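Local coordinates for CSE1 (Thermus thermophilus, PDB 4AN8), which is a subunit of the CRISPR Cascade ribonucleoprotein complex and probably serves adaptive immunity against viruses and plasmids, at residues L117-P122 and R253-G258; A152-A157 and D259-M264; L162-F167 and P248-R253. One frame throughout, in Å; residues are numbered along the deposited sequence.

Interaction 1 (L117-P122 and R253-G258); sequences LPEENP and RLLDEG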
loop_
_atom_site.group_PDB
_atom_site.type_symbol
_atom_site.label_atom_id
_atom_site.label_comp_id
_atom_site.label_asym_id
_atom_site.label_seq_id
_atom_site.Cartn_x
_atom_site.Cartn_y
_atom_site.Cartn_z
ATOM N N LEU A 117 -26.191 -10.176 12.358
ATOM C CA LEU A 117 -26.055 -8.912 13.060
ATOM C C LEU A 117 -27.448 -8.311 13.064
ATOM O O LEU A 117 -28.124 -8.330 12.049
ATOM C CB LEU A 117 -25.088 -7.980 12.335
ATOM C CG LEU A 117 -23.638 -8.000 12.817
ATOM C CD1 LEU A 117 -22.730 -7.171 11.886
ATOM C CD2 LEU A 117 -23.564 -7.524 14.269
ATOM N N PRO A 118 -27.902 -7.817 14.214
ATOM C CA PRO A 118 -29.198 -7.136 14.288
ATOM C C PRO A 118 -29.274 -5.885 13.410
ATOM O O PRO A 118 -28.266 -5.217 13.216
ATOM C CB PRO A 118 -29.314 -6.743 15.771
ATOM C CG PRO A 118 -28.003 -7.111 16.407
ATOM C CD PRO A 118 -27.365 -8.145 15.543
ATOM N N GLU A 119 -30.462 -5.575 12.897
ATOM C CA GLU A 119 -30.669 -4.385 12.076
ATOM C C GLU A 119 -30.973 -3.166 12.922
ATOM O O GLU A 119 -31.083 -2.061 12.400
ATOM C CB GLU A 119 -31.837 -4.590 11.113
ATOM C CG GLU A 119 -31.743 -5.839 10.266
ATOM C CD GLU A 119 -32.871 -5.942 9.265
ATOM O OE1 GLU A 119 -33.415 -4.887 8.868
ATOM O OE2 GLU A 119 -33.212 -7.078 8.881
ATOM N N GLU A 120 -31.132 -3.372 14.224
ATOM C CA GLU A 120 -31.543 -2.302 15.131
ATOM C C GLU A 120 -30.388 -1.420 15.586
ATOM O O GLU A 120 -29.319 -1.910 15.957
ATOM C CB GLU A 120 -32.277 -2.872 16.346
ATOM C CG GLU A 120 -33.681 -2.328 16.505
ATOM C CD GLU A 120 -34.202 -2.467 17.917
ATOM O OE1 GLU A 120 -33.983 -1.538 18.725
ATOM O OE2 GLU A 120 -34.831 -3.504 18.220
ATOM N N ASN A 121 -30.627 -0.110 15.580
ATOM C CA ASN A 121 -29.611 0.836 15.959
ATOM C C ASN A 121 -28.274 0.698 15.211
ATOM O O ASN A 121 -27.233 0.483 15.795
ATOM C CB ASN A 121 -29.458 0.853 17.469
ATOM C CG ASN A 121 -30.774 1.133 18.186
ATOM O OD1 ASN A 121 -31.156 0.405 19.069
ATOM N ND2 ASN A 121 -31.459 2.184 17.801
ATOM N N PRO A 122 -28.366 0.831 13.902
ATOM C CA PRO A 122 -27.281 0.641 12.964
ATOM C C PRO A 122 -26.345 1.813 12.870
ATOM O O PRO A 122 -26.633 2.819 13.408
ATOM C CB PRO A 122 -28.026 0.448 11.665
ATOM C CG PRO A 122 -29.168 1.232 11.813
ATOM C CD PRO A 122 -29.577 1.236 13.208
ATOM N N ARG A 253 -22.941 -5.907 8.527
ATOM C CA ARG A 253 -24.056 -6.336 7.698
ATOM C C ARG A 253 -24.732 -5.143 7.041
ATOM O O ARG A 253 -25.530 -4.438 7.687
ATOM C CB ARG A 253 -25.097 -7.121 8.488
ATOM C CG ARG A 253 -25.745 -8.174 7.631
ATOM C CD ARG A 253 -27.244 -8.043 7.565
ATOM N NE ARG A 253 -27.877 -8.164 8.872
ATOM C CZ ARG A 253 -29.186 -8.048 9.073
ATOM N NH1 ARG A 253 -29.999 -7.818 8.050
ATOM N NH2 ARG A 253 -29.684 -8.164 10.294
ATOM N N LEU A 254 -24.417 -4.932 5.766
ATOM C CA LEU A 254 -25.031 -3.845 5.010
ATOM C C LEU A 254 -26.536 -4.056 4.959
ATOM O O LEU A 254 -27.001 -5.166 4.737
ATOM C CB LEU A 254 -24.481 -3.811 3.595
ATOM C CG LEU A 254 -22.968 -3.760 3.528
ATOM C CD1 LEU A 254 -22.527 -3.901 2.077
ATOM C CD2 LEU A 254 -22.404 -2.474 4.176
ATOM N N LEU A 255 -27.285 -2.984 5.167
ATOM C CA LEU A 255 -28.737 -3.038 5.099
ATOM C C LEU A 255 -29.239 -2.483 3.742
ATOM O O LEU A 255 -28.910 -1.361 3.352
ATOM C CB LEU A 255 -29.343 -2.250 6.278
ATOM C CG LEU A 255 -28.828 -2.625 7.684
ATOM C CD1 LEU A 255 -29.600 -1.880 8.807
ATOM C CD2 LEU A 255 -28.884 -4.137 7.893
ATOM N N ASP A 256 -30.041 -3.275 3.039
ATOM C CA ASP A 256 -30.519 -2.915 1.716
ATOM C C ASP A 256 -31.729 -1.976 1.812
ATOM O O ASP A 256 -32.790 -2.362 2.320
ATOM C CB ASP A 256 -30.868 -4.203 0.955
ATOM C CG ASP A 256 -31.370 -3.951 -0.467
ATOM O OD1 ASP A 256 -31.350 -2.786 -0.938
ATOM O OD2 ASP A 256 -31.771 -4.953 -1.118
ATOM N N GLU A 257 -31.557 -0.744 1.333
ATOM C CA GLU A 257 -32.643 0.243 1.264
ATOM C C GLU A 257 -33.631 -0.052 0.141
ATOM O O GLU A 257 -34.664 0.585 0.048
ATOM C CB GLU A 257 -32.086 1.643 1.026
ATOM C CG GLU A 257 -31.168 2.151 2.100
ATOM C CD GLU A 257 -31.888 2.402 3.410
ATOM O OE1 GLU A 257 -32.531 3.465 3.520
ATOM O OE2 GLU A 257 -31.804 1.549 4.330
ATOM N N GLY A 258 -33.308 -1.007 -0.720
ATOM C CA GLY A 258 -34.154 -1.313 -1.860
ATOM C C GLY A 258 -33.372 -1.203 -3.157
ATOM O O GLY A 258 -33.453 -2.085 -4.025
#

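Interaction 2 (A152-A157 and D259-M264); sequences ATYAQA and DGVRFM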
loop_
_atom_site.group_PDB
_atom_site.type_symbol
_atom_site.label_atom_id
_atom_site.label_comp_id
_atom_site.label_asym_id
_atom_site.label_seq_id
_atom_site.Cartn_x
_atom_site.Cartn_y
_atom_site.Cartn_z
ATOM N N ALA A 152 -25.358 5.004 -0.667
ATOM C CA ALA A 152 -24.390 4.356 -1.545
ATOM C C ALA A 152 -25.106 3.455 -2.534
ATOM O O ALA A 152 -26.134 2.861 -2.207
ATOM C CB ALA A 152 -23.422 3.537 -0.730
ATOM N N THR A 153 -24.561 3.345 -3.741
ATOM C CA THR A 153 -24.966 2.265 -4.634
ATOM C C THR A 153 -24.385 0.969 -4.097
ATOM O O THR A 153 -23.473 0.994 -3.285
ATOM C CB THR A 153 -24.441 2.437 -6.083
ATOM O OG1 THR A 153 -23.006 2.471 -6.061
ATOM C CG2 THR A 153 -24.977 3.711 -6.727
ATOM N N TYR A 154 -24.900 -0.161 -4.557
ATOM C CA TYR A 154 -24.347 -1.446 -4.162
ATOM C C TYR A 154 -22.845 -1.498 -4.430
ATOM O O TYR A 154 -22.087 -1.979 -3.586
ATOM C CB TYR A 154 -25.060 -2.587 -4.876
ATOM C CG TYR A 154 -26.524 -2.689 -4.521
ATOM C CD1 TYR A 154 -26.970 -2.390 -3.240
ATOM C CD2 TYR A 154 -27.467 -3.067 -5.472
ATOM C CE1 TYR A 154 -28.307 -2.475 -2.909
ATOM C CE2 TYR A 154 -28.803 -3.154 -5.151
ATOM C CZ TYR A 154 -29.221 -2.857 -3.863
ATOM O OH TYR A 154 -30.555 -2.953 -3.538
ATOM N N ALA A 155 -22.418 -0.988 -5.588
ATOM C CA ALA A 155 -21.007 -1.046 -5.964
ATOM C C ALA A 155 -20.168 -0.270 -4.956
ATOM O O ALA A 155 -19.130 -0.741 -4.534
ATOM C CB ALA A 155 -20.773 -0.529 -7.412
ATOM N N GLN A 156 -20.629 0.906 -4.544
ATOM C CA GLN A 156 -19.863 1.686 -3.579
ATOM C C GLN A 156 -19.859 1.034 -2.190
ATOM O O GLN A 156 -18.864 1.121 -1.484
ATOM C CB GLN A 156 -20.372 3.116 -3.461
ATOM C CG GLN A 156 -20.465 3.881 -4.752
ATOM C CD GLN A 156 -21.049 5.266 -4.531
ATOM O OE1 GLN A 156 -22.198 5.396 -4.139
ATOM N NE2 GLN A 156 -20.232 6.307 -4.732
ATOM N N ALA A 157 -20.961 0.396 -1.788
ATOM C CA ALA A 157 -20.978 -0.277 -0.487
ATOM C C ALA A 157 -20.055 -1.488 -0.507
ATOM O O ALA A 157 -19.345 -1.754 0.445
ATOM C CB ALA A 157 -22.396 -0.684 -0.076
ATOM N N ASP A 259 -32.598 -0.125 -3.285
ATOM C CA ASP A 259 -31.709 0.038 -4.432
ATOM C C ASP A 259 -30.375 0.682 -4.032
ATOM O O ASP A 259 -29.700 1.278 -4.860
ATOM C CB ASP A 259 -32.376 0.890 -5.498
ATOM C CG ASP A 259 -32.657 2.277 -5.015
ATOM O OD1 ASP A 259 -32.144 2.634 -3.938
ATOM O OD2 ASP A 259 -33.385 3.014 -5.701
ATOM N N GLY A 260 -30.018 0.571 -2.758
ATOM C CA GLY A 260 -28.806 1.168 -2.235
ATOM C C GLY A 260 -28.638 0.913 -0.743
ATOM O O GLY A 260 -29.429 0.197 -0.109
ATOM N N VAL A 261 -27.600 1.516 -0.172
ATOM C CA VAL A 261 -27.273 1.293 1.229
ATOM C C VAL A 261 -27.021 2.615 1.935
ATOM O O VAL A 261 -26.297 3.470 1.423
ATOM C CB VAL A 261 -26.001 0.408 1.377
ATOM C CG1 VAL A 261 -25.525 0.400 2.821
ATOM C CG2 VAL A 261 -26.267 -1.001 0.867
ATOM N N ARG A 262 -27.615 2.770 3.115
ATOM C CA ARG A 262 -27.334 3.912 3.981
ATOM C C ARG A 262 -26.715 3.492 5.312
ATOM O O ARG A 262 -25.894 4.212 5.860
ATOM C CB ARG A 262 -28.610 4.711 4.272
ATOM C CG ARG A 262 -29.221 5.448 3.084
ATOM C CD ARG A 262 -30.490 6.224 3.515
ATOM N NE ARG A 262 -31.008 7.053 2.438
ATOM C CZ ARG A 262 -31.934 6.666 1.569
ATOM N NH1 ARG A 262 -32.480 5.456 1.654
ATOM N NH2 ARG A 262 -32.321 7.497 0.612
ATOM N N PHE A 263 -27.155 2.352 5.841
ATOM C CA PHE A 263 -26.816 1.897 7.191
ATOM C C PHE A 263 -26.341 0.445 7.235
ATOM O O PHE A 263 -26.535 -0.320 6.291
ATOM C CB PHE A 263 -28.027 2.046 8.139
ATOM C CG PHE A 263 -28.473 3.456 8.322
ATOM C CD1 PHE A 263 -27.802 4.300 9.181
ATOM C CD2 PHE A 263 -29.556 3.944 7.623
ATOM C CE1 PHE A 263 -28.206 5.617 9.348
ATOM C CE2 PHE A 263 -29.956 5.258 7.776
ATOM C CZ PHE A 263 -29.272 6.095 8.637
ATOM N N MET A 264 -25.725 0.077 8.355
ATOM C CA MET A 264 -25.167 -1.246 8.536
ATOM C C MET A 264 -25.237 -1.683 10.004
ATOM O O MET A 264 -25.103 -0.863 10.921
ATOM C CB MET A 264 -23.711 -1.257 8.059
ATOM C CG MET A 264 -22.786 -0.360 8.856
ATOM S SD MET A 264 -21.107 -0.360 8.144
ATOM C CE MET A 264 -20.290 0.819 9.205
HETATM O O HOH W 1 -27.058 0.298 -6.575
#

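Interaction 3 (L162-F167 and P248-R253); sequences LVHQAF and PARGVR. With ACT (acetate ion), chain D; ACT (acetate ion), chain C.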
loop_
_atom_site.group_PDB
_atom_site.type_symbol
_atom_site.label_atom_id
_atom_site.label_comp_id
_atom_site.label_asym_id
_atom_site.label_seq_id
_atom_site.Cartn_x
_atom_site.Cartn_y
_atom_site.Cartn_z
ATOM N N LEU A 162 -14.893 -3.725 1.509
ATOM C CA LEU A 162 -13.612 -4.350 1.263
ATOM C C LEU A 162 -12.505 -3.498 1.838
ATOM O O LEU A 162 -11.588 -4.000 2.448
ATOM C CB LEU A 162 -13.366 -4.486 -0.229
ATOM C CG LEU A 162 -13.657 -5.816 -0.885
ATOM C CD1 LEU A 162 -13.047 -5.738 -2.308
ATOM C CD2 LEU A 162 -13.027 -6.961 -0.088
ATOM N N VAL A 163 -12.594 -2.190 1.637
ATOM C CA VAL A 163 -11.562 -1.335 2.169
ATOM C C VAL A 163 -11.523 -1.484 3.692
ATOM O O VAL A 163 -10.457 -1.656 4.278
ATOM C CB VAL A 163 -11.777 0.141 1.764
ATOM C CG1 VAL A 163 -10.926 1.070 2.662
ATOM C CG2 VAL A 163 -11.473 0.323 0.250
ATOM N N HIS A 164 -12.691 -1.417 4.322
ATOM C CA HIS A 164 -12.733 -1.416 5.787
ATOM C C HIS A 164 -12.144 -2.682 6.393
ATOM O O HIS A 164 -11.462 -2.617 7.401
ATOM C CB HIS A 164 -14.172 -1.212 6.285
ATOM C CG HIS A 164 -14.280 -0.968 7.758
ATOM N ND1 HIS A 164 -13.762 0.157 8.369
ATOM C CD2 HIS A 164 -14.868 -1.689 8.742
ATOM C CE1 HIS A 164 -14.013 0.110 9.662
ATOM N NE2 HIS A 164 -14.680 -1.004 9.917
ATOM N N GLN A 165 -12.400 -3.828 5.771
ATOM C CA GLN A 165 -11.898 -5.119 6.265
ATOM C C GLN A 165 -10.376 -5.249 6.170
ATOM O O GLN A 165 -9.769 -6.045 6.908
ATOM C CB GLN A 165 -12.564 -6.293 5.514
ATOM C CG GLN A 165 -14.083 -6.395 5.695
ATOM C CD GLN A 165 -14.477 -6.744 7.133
ATOM O OE1 GLN A 165 -13.773 -6.401 8.071
ATOM N NE2 GLN A 165 -15.574 -7.458 7.296
ATOM N N ALA A 166 -9.750 -4.507 5.247
ATOM C CA ALA A 166 -8.301 -4.616 5.106
ATOM C C ALA A 166 -7.586 -3.539 5.923
ATOM O O ALA A 166 -6.506 -3.783 6.469
ATOM C CB ALA A 166 -7.886 -4.554 3.633
ATOM N N PHE A 167 -8.204 -2.361 6.037
ATOM C CA PHE A 167 -7.503 -1.183 6.561
ATOM C C PHE A 167 -8.010 -0.578 7.900
ATOM O O PHE A 167 -7.404 0.376 8.408
ATOM C CB PHE A 167 -7.493 -0.080 5.497
ATOM C CG PHE A 167 -6.625 -0.384 4.318
ATOM C CD1 PHE A 167 -5.254 -0.208 4.388
ATOM C CD2 PHE A 167 -7.189 -0.838 3.120
ATOM C CE1 PHE A 167 -4.448 -0.498 3.289
ATOM C CE2 PHE A 167 -6.404 -1.122 2.025
ATOM C CZ PHE A 167 -5.023 -0.940 2.112
ATOM N N PRO A 248 -11.737 -11.248 7.894
ATOM C CA PRO A 248 -12.917 -10.558 8.435
ATOM C C PRO A 248 -12.598 -9.738 9.691
ATOM O O PRO A 248 -12.785 -10.227 10.805
ATOM C CB PRO A 248 -13.857 -11.716 8.781
ATOM C CG PRO A 248 -12.920 -12.806 9.216
ATOM C CD PRO A 248 -11.658 -12.649 8.355
ATOM N N ALA A 249 -12.138 -8.495 9.523
ATOM C CA ALA A 249 -11.651 -7.704 10.655
ATOM C C ALA A 249 -12.775 -7.146 11.523
ATOM O O ALA A 249 -12.587 -6.895 12.714
ATOM C CB ALA A 249 -10.786 -6.580 10.168
ATOM N N ARG A 250 -13.933 -6.923 10.910
ATOM C CA ARG A 250 -15.065 -6.390 11.625
ATOM C C ARG A 250 -16.296 -7.181 11.234
ATOM O O ARG A 250 -16.340 -7.739 10.146
ATOM C CB ARG A 250 -15.259 -4.917 11.273
ATOM C CG ARG A 250 -14.055 -4.022 11.630
ATOM C CD ARG A 250 -13.968 -3.758 13.163
ATOM N NE ARG A 250 -12.885 -2.819 13.458
ATOM C CZ ARG A 250 -11.610 -3.183 13.596
ATOM N NH1 ARG A 250 -11.264 -4.473 13.507
ATOM N NH2 ARG A 250 -10.679 -2.271 13.843
ATOM N N GLY A 251 -17.293 -7.223 12.126
ATOM C CA GLY A 251 -18.596 -7.752 11.763
ATOM C C GLY A 251 -19.356 -6.643 11.074
ATOM O O GLY A 251 -19.490 -5.541 11.610
ATOM N N VAL A 252 -19.853 -6.912 9.872
ATOM C CA VAL A 252 -20.619 -5.907 9.155
ATOM C C VAL A 252 -21.802 -6.589 8.526
ATOM O O VAL A 252 -21.695 -7.728 8.051
ATOM C CB VAL A 252 -19.792 -5.250 8.019
ATOM C CG1 VAL A 252 -20.678 -4.312 7.199
ATOM C CG2 VAL A 252 -18.575 -4.510 8.579
ATOM N N ARG A 253 -22.941 -5.907 8.527
ATOM C CA ARG A 253 -24.056 -6.336 7.698
ATOM C C ARG A 253 -24.732 -5.143 7.041
ATOM O O ARG A 253 -25.530 -4.438 7.687
ATOM C CB ARG A 253 -25.097 -7.121 8.488
ATOM C CG ARG A 253 -25.745 -8.174 7.631
ATOM C CD ARG A 253 -27.244 -8.043 7.565
ATOM N NE ARG A 253 -27.877 -8.164 8.872
ATOM C CZ ARG A 253 -29.186 -8.048 9.073
ATOM N NH1 ARG A 253 -29.999 -7.818 8.050
ATOM N NH2 ARG A 253 -29.684 -8.164 10.294
HETATM C C ACT D . -12.986 0.375 14.745
HETATM O O ACT D . -12.487 -0.063 13.665
HETATM O OXT ACT D . -14.244 0.297 14.854
HETATM C CH3 ACT D . -12.121 0.964 15.836
HETATM C C ACT C . -11.172 2.721 7.210
HETATM O O ACT C . -11.768 2.090 6.283
HETATM O OXT ACT C . -11.810 2.843 8.312
HETATM C CH3 ACT C . -9.774 3.287 7.015
#

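Interaction 1 (L117-P122 and R253-G258)
Leu117 and Arg253 lie alongside each other with their side chains running opposite ways. Leu117 CB and Arg253 CB are 3.9 Å apart. Leu117 CD1 comes to 3.6 Å from Arg253 N. The Arg253 chain bends at chi2 and chi3, and its guanidinium meets the carbonyl of Leu117 with an edge. NH2 gives Leu117 O a nearly straight hydrogen bond (168°). The modelled length of 2.4 Å from Arg253 NH2 to Leu117 O is too short to be trusted. NE adds a weak, bent bond to the same oxygen. Glu119 crosses the arginine obliquely, with carboxylate and guanidinium planes 89° apart. Glu119 OE2 lies at the guanidinium edge, in its plane, 3.4 Å from Arg253 NH1, in a weak salt bridge. The glutamate is poorly ordered. Leu255 CD2 covers one face of the guanidinium, 3.7 Å above its plane and offset toward the rim. The other methyl, Leu255 CD1, touches Pro122 CB at 4.0 Å. The contact is at the surface. Arg253 and Leu255 belong to strand 250-256, which bonds to Gly265 and Phe263 of strand 261-273. The 117-122 loop runs into strand 123-124 of the same sheet, and Leu226 of helix 226-229 packs on Leu117 and Pro118.

Interaction 2 (A152-A157 and D259-M264)
Tyr154 holds its CG anti to the carbonyl carbon (chi1 -63°), and its ring lies beside the backbone of Asp259 and Gly260. Val261 has CG2 in the same relation, anti to its own carbonyl carbon, and this methyl, Val261 CG2, meets Ala157 CB at 4.0 Å. Val261 CG2 also stands at the edge of the Tyr154 ring, near its plane. Asp259 O lies over one face of the ring, offset toward the rim. Tyr154 CE1 is 3.5 Å from Gly260 N. Tyr154 OH packs 3.3 Å from Asp259 CA. The hydroxyl bonds to Asp256 OD1 and Lys10 NZ, and weakly to Gly258 O. The rings of Phe11 and Phe105 also meet the tyrosine.

Beside the ring the two backbones join in a single antiparallel bridge, a hydrogen-bonded pair. Ala152 N bonds to Val261 O at 2.8 Å, and Val261 N returns a bond of 2.8 Å to Ala152 O, the straighter of the two (160°). Strands 250-256 and 261-273 form a beta hairpin, and Asp259 and Gly260 lie in its connection. The bridge comes just before helix 154-167, so the chain passes from one bridge with the strand straight into a helix start. Thr153 is the N-cap and forms a capping box with Gln156. Gln156 N bonds to Thr153 OG1 at 3.2 Å. In return, Thr153 N meets Gln156 OE1 in the plane of the amide carbonyl, on a lone pair, at 3.2 Å.

A water accepts from Tyr154 N at 3.0 Å and donates to Asp259 O, linking the first turn of the helix to the hairpin connection. The carboxylate of Asp259 pairs with Lys151. On strand 261-273, Arg262 and Met264 make backbone bonds to Trp125 and Leu123. Trp125 also touches the methyl of Ala152.

Interaction 3 (L162-F167 and P248-R253)
The His164 ring and the Arg250 guanidinium stand almost perpendicular, with planes 85° apart, and the two side chains cross at about a right angle. His164 NE2 is 3.5 Å from Arg250 CG, and bonds to Tyr266 OH. An acetate ion sits at the ND1 edge of the ring and takes two weak hydrogen bonds from ND1. A second acetate lies at the edge of the guanidinium, in its plane. Its atom O, acetate O, takes bonds from Arg250 NE at 2.8 Å and Arg250 NH2 at 2.9 Å. Both ions probably come from the crystallisation liquor. Arg250 NH1 bonds to Ala249 O at 2.9 Å from above the carbonyl plane, and NH2 also reaches Lys182 O, which further fixes the group.

Gln165 grips the strand backbone. Its chain bends at chi2 (-67°), which swings CD round, and the amide meets both polar backbone atoms of Arg250. Arg250 N bonds to Gln165 OE1 at 2.9 Å, in the carbonyl plane and on a lone pair. Gln165 NE2 bonds to Arg250 O at 3.0 Å, with that oxygen close to the amide plane. These buried backbone atoms are thus satisfied by a side chain, much as by a neighbouring strand. Ala249 CB packs 3.5 Å from Gln165 O.

All the touching residues are buried. The axes of the short segments 162-167 (helix) and 250-253 (strand) come within 9.5 Å and run nearly antiparallel (170°), the arrangement of a helix packed along a strand of a mixed sheet.

In the fold
Along the chain the segments come in the order 117-122, 152-157, 162-167, 248-253, 253-258 and 259-264. The segments of interactions 1 and 2 alternate, and interaction 3 is nested inside both. Their centres are close: about 11 Å between interactions 1 and 2, and about 15 Å from each to interaction 3. Interactions 1 and 3 share Arg253 and strand 250-256. Interactions 2 and 3 use the two ends of helix 154-167. Strands 250-256 and 261-273 form an antiparallel hairpin in one mixed sheet, and the 117-122 loop and helix 154-167 both grip it. Tyr154 of interaction 2 bonds to Asp256 of interaction 1, which ties these two contacts directly.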